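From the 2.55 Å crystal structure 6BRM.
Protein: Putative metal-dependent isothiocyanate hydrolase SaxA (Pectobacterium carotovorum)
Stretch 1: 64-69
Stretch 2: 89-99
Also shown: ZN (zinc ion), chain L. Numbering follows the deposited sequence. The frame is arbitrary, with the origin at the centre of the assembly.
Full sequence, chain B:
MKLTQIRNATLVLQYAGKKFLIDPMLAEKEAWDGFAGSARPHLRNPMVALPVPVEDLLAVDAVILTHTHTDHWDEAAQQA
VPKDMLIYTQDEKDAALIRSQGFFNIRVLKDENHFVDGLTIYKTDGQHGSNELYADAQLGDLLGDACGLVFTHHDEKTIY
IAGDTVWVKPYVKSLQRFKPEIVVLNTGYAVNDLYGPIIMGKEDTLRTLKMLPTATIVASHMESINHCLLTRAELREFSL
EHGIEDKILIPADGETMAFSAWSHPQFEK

Stretch 1 64-69: ILTHTH
Stretch 2 (89-99) TQDEKDAALIR

Two segments of a chain can pack closely without a hydrogen bond between them, and the putative isothiocyanate hydrolase SaxA offers a compact example. Residues 64-69 carry two zinc ligands on an irregular backbone, with phi/psi -70/-38 at T66, a fully extended -166/176 at H67 and -62/140 at H69; residues 89-99 enter through a short lead and become a helix from E92 onward. The two meet over 350 Å² of buried surface, summed over both sides, without a single hydrogen bond between them.

The nearest CA pairs give the register. The CA atoms of L65 and T89 lie 5.2 Å apart, those of T66 and Q90 5.7 Å, and those of T68 and D94 6.8 Å. L65, at phi/psi -107/116, sends its carbonyl toward the lead, with O 3.9 Å from T89 CA. Its CA-to-CB bond points sideways, but with chi1 at -88° and chi2 at 32° the side chain comes nearer the helix, bringing L65 CD2 to 3.6 Å from I98 CG1. I98 points toward the first stretch with chi1 -89° and chi2 58°; two branched aliphatic chains suit this buried, apolar meeting.

Nearly as much of T68, at -101/20, is covered as of L65. It points toward the helix, and its p rotamer places T68 CG2 3.5 Å from D94 OD1 and 3.7 Å from I98 CD1, while T68 OG1 lies 3.9 Å from L97 CD2 (L97 chi1 174°, chi2 48°). A small beta-branched residue thus touches three helical side chains, one methyl meeting both a carboxylate and an isoleucine.

Q90 is the third main contributor. At phi/psi -72/-44 it points toward the first stretch, with chi1 170°, chi2 -175° and chi3 -145°. Q90 NE2 comes within 2.9 Å of T66 O, yet the angle is too poor for a hydrogen bond; Q90 NE2 instead donates to D94 OD2 at 3.0 Å, an amide and a carboxylate suiting this buried pair. D94 has chi1 -70° and chi2 -22°, and D94 N gives a weak capping bond to D91 OD1 at 3.3 Å, D91 being the N-cap with chi1 58°. Four residues on, I98 N donates to D94 O at 3.0 Å, so D94 and I98 lie a helical turn apart and both touch T68.

H67 CB lies 3.9 Å from Q90 NE2, and H67 CA 4.0 Å from D94 OD2, while the ring (chi1 60°, chi2 -42°) leads away to the zinc. H67 ND1 donates to T66 OG1 (T66 chi1 60°) at 2.9 Å, and H67 NE2 binds ZN at 2.2 Å. H69 ND1 (chi1 -77°, chi2 170°) binds the same ZN at 2.2 Å, outside the contact.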

# COMPACT_ATOMS: atom_id res chain seq x y z
N ILE B 64 4.52 10.30 -20.02
CA ILE B 64 4.38 9.89 -18.62
C ILE B 64 4.71 8.40 -18.49
O ILE B 64 4.07 7.57 -19.13
CB ILE B 64 2.97 10.19 -18.06
CG1 ILE B 64 2.53 11.62 -18.41
CG2 ILE B 64 2.95 10.00 -16.54
CD1 ILE B 64 1.12 11.97 -18.00
N LEU B 65 5.71 8.08 -17.66
CA LEU B 65 6.13 6.70 -17.38
C LEU B 65 5.70 6.30 -15.97
O LEU B 65 6.19 6.87 -14.99
CB LEU B 65 7.65 6.55 -17.50
CG LEU B 65 8.28 6.22 -18.86
CD1 LEU B 65 7.50 6.79 -20.04
CD2 LEU B 65 9.73 6.70 -18.90
N THR B 66 4.80 5.32 -15.88
CA THR B 66 4.38 4.76 -14.60
C THR B 66 5.51 3.94 -13.97
O THR B 66 5.68 3.94 -12.76
CB THR B 66 3.13 3.86 -14.74
OG1 THR B 66 3.40 2.77 -15.63
CG2 THR B 66 1.94 4.67 -15.26
N HIS B 67 6.24 3.21 -14.82
CA HIS B 67 7.46 2.49 -14.44
C HIS B 67 8.24 2.07 -15.69
O HIS B 67 7.77 2.29 -16.81
CB HIS B 67 7.15 1.28 -13.53
CG HIS B 67 6.26 0.25 -14.14
ND1 HIS B 67 5.14 0.56 -14.89
CD2 HIS B 67 6.30 -1.10 -14.08
CE1 HIS B 67 4.54 -0.56 -15.27
NE2 HIS B 67 5.23 -1.58 -14.79
N THR B 68 9.42 1.48 -15.49
CA THR B 68 10.33 1.15 -16.60
C THR B 68 10.32 -0.32 -17.05
O THR B 68 11.26 -0.78 -17.69
CB THR B 68 11.78 1.56 -16.23
OG1 THR B 68 12.18 0.86 -15.05
CG2 THR B 68 11.85 3.06 -15.97
N HIS B 69 9.25 -1.06 -16.74
CA HIS B 69 9.06 -2.41 -17.29
C HIS B 69 8.95 -2.32 -18.81
O HIS B 69 8.31 -1.40 -19.33
CB HIS B 69 7.83 -3.11 -16.70
CG HIS B 69 8.04 -3.65 -15.32
ND1 HIS B 69 7.01 -4.14 -14.55
CD2 HIS B 69 9.16 -3.77 -14.57
CE1 HIS B 69 7.49 -4.54 -13.38
NE2 HIS B 69 8.79 -4.33 -13.37
N THR B 89 8.35 11.14 -14.75
CA THR B 89 8.63 9.84 -14.13
C THR B 89 8.02 9.69 -12.73
O THR B 89 7.63 10.67 -12.10
CB THR B 89 10.14 9.56 -14.02
OG1 THR B 89 10.75 10.51 -13.14
CG2 THR B 89 10.80 9.63 -15.39
N GLN B 90 7.97 8.45 -12.28
CA GLN B 90 7.38 8.04 -11.00
C GLN B 90 8.22 8.46 -9.79
O GLN B 90 7.67 8.92 -8.79
CB GLN B 90 7.20 6.52 -11.02
CG GLN B 90 6.82 5.85 -9.70
CD GLN B 90 6.79 4.33 -9.82
OE1 GLN B 90 5.97 3.67 -9.18
NE2 GLN B 90 7.69 3.77 -10.62
N ASP B 91 9.53 8.27 -9.88
CA ASP B 91 10.45 8.53 -8.75
C ASP B 91 11.88 8.81 -9.23
O ASP B 91 12.14 8.82 -10.44
CB ASP B 91 10.39 7.38 -7.73
CG ASP B 91 10.75 6.01 -8.32
OD1 ASP B 91 11.37 5.94 -9.41
OD2 ASP B 91 10.41 4.99 -7.69
N GLU B 92 12.79 9.06 -8.29
CA GLU B 92 14.18 9.43 -8.61
C GLU B 92 14.97 8.38 -9.39
O GLU B 92 15.74 8.74 -10.29
CB GLU B 92 14.96 9.81 -7.33
CG GLU B 92 14.60 11.18 -6.76
CD GLU B 92 15.09 12.35 -7.60
OE1 GLU B 92 14.40 13.40 -7.61
OE2 GLU B 92 16.16 12.25 -8.24
N LYS B 93 14.82 7.10 -9.05
CA LYS B 93 15.60 6.03 -9.72
C LYS B 93 15.22 5.86 -11.20
O LYS B 93 16.10 5.70 -12.04
CB LYS B 93 15.55 4.69 -8.97
CG LYS B 93 14.18 4.05 -8.80
CD LYS B 93 14.21 2.54 -9.01
CE LYS B 93 15.09 1.83 -8.00
NZ LYS B 93 14.86 0.36 -8.01
N ASP B 94 13.93 5.94 -11.51
CA ASP B 94 13.45 5.87 -12.90
C ASP B 94 13.87 7.12 -13.69
O ASP B 94 14.17 7.02 -14.88
CB ASP B 94 11.93 5.69 -12.96
CG ASP B 94 11.46 4.32 -12.48
OD1 ASP B 94 12.26 3.35 -12.50
OD2 ASP B 94 10.28 4.19 -12.11
N ALA B 95 13.89 8.28 -13.03
CA ALA B 95 14.40 9.50 -13.64
C ALA B 95 15.88 9.37 -14.01
O ALA B 95 16.27 9.70 -15.13
CB ALA B 95 14.21 10.69 -12.71
N ALA B 96 16.68 8.86 -13.07
CA ALA B 96 18.11 8.63 -13.28
C ALA B 96 18.37 7.66 -14.44
O ALA B 96 19.26 7.91 -15.26
CB ALA B 96 18.76 8.10 -12.01
N LEU B 97 17.61 6.57 -14.49
CA LEU B 97 17.69 5.60 -15.59
C LEU B 97 17.39 6.26 -16.92
O LEU B 97 18.23 6.23 -17.83
CB LEU B 97 16.72 4.43 -15.35
CG LEU B 97 16.54 3.36 -16.44
CD1 LEU B 97 17.86 2.86 -16.99
CD2 LEU B 97 15.70 2.20 -15.92
N ILE B 98 16.22 6.88 -17.02
CA ILE B 98 15.80 7.61 -18.24
C ILE B 98 16.82 8.70 -18.63
O ILE B 98 17.11 8.86 -19.82
CB ILE B 98 14.35 8.17 -18.10
CG1 ILE B 98 13.32 7.14 -18.59
CG2 ILE B 98 14.12 9.44 -18.91
CD1 ILE B 98 13.34 5.80 -17.89
N ARG B 99 17.37 9.41 -17.65
CA ARG B 99 18.38 10.45 -17.90
C ARG B 99 19.69 9.89 -18.46
O ARG B 99 20.30 10.51 -19.34
CB ARG B 99 18.67 11.25 -16.62
CG ARG B 99 19.46 12.54 -16.81
CD ARG B 99 19.01 13.62 -15.83
NE ARG B 99 18.87 13.10 -14.46
CZ ARG B 99 17.99 13.51 -13.54
NH1 ARG B 99 17.11 14.48 -13.79
NH2 ARG B 99 17.99 12.93 -12.34
ZN ZN L . 4.89 -3.76 -15.02
O HOH W 1 5.01 -4.70 -16.99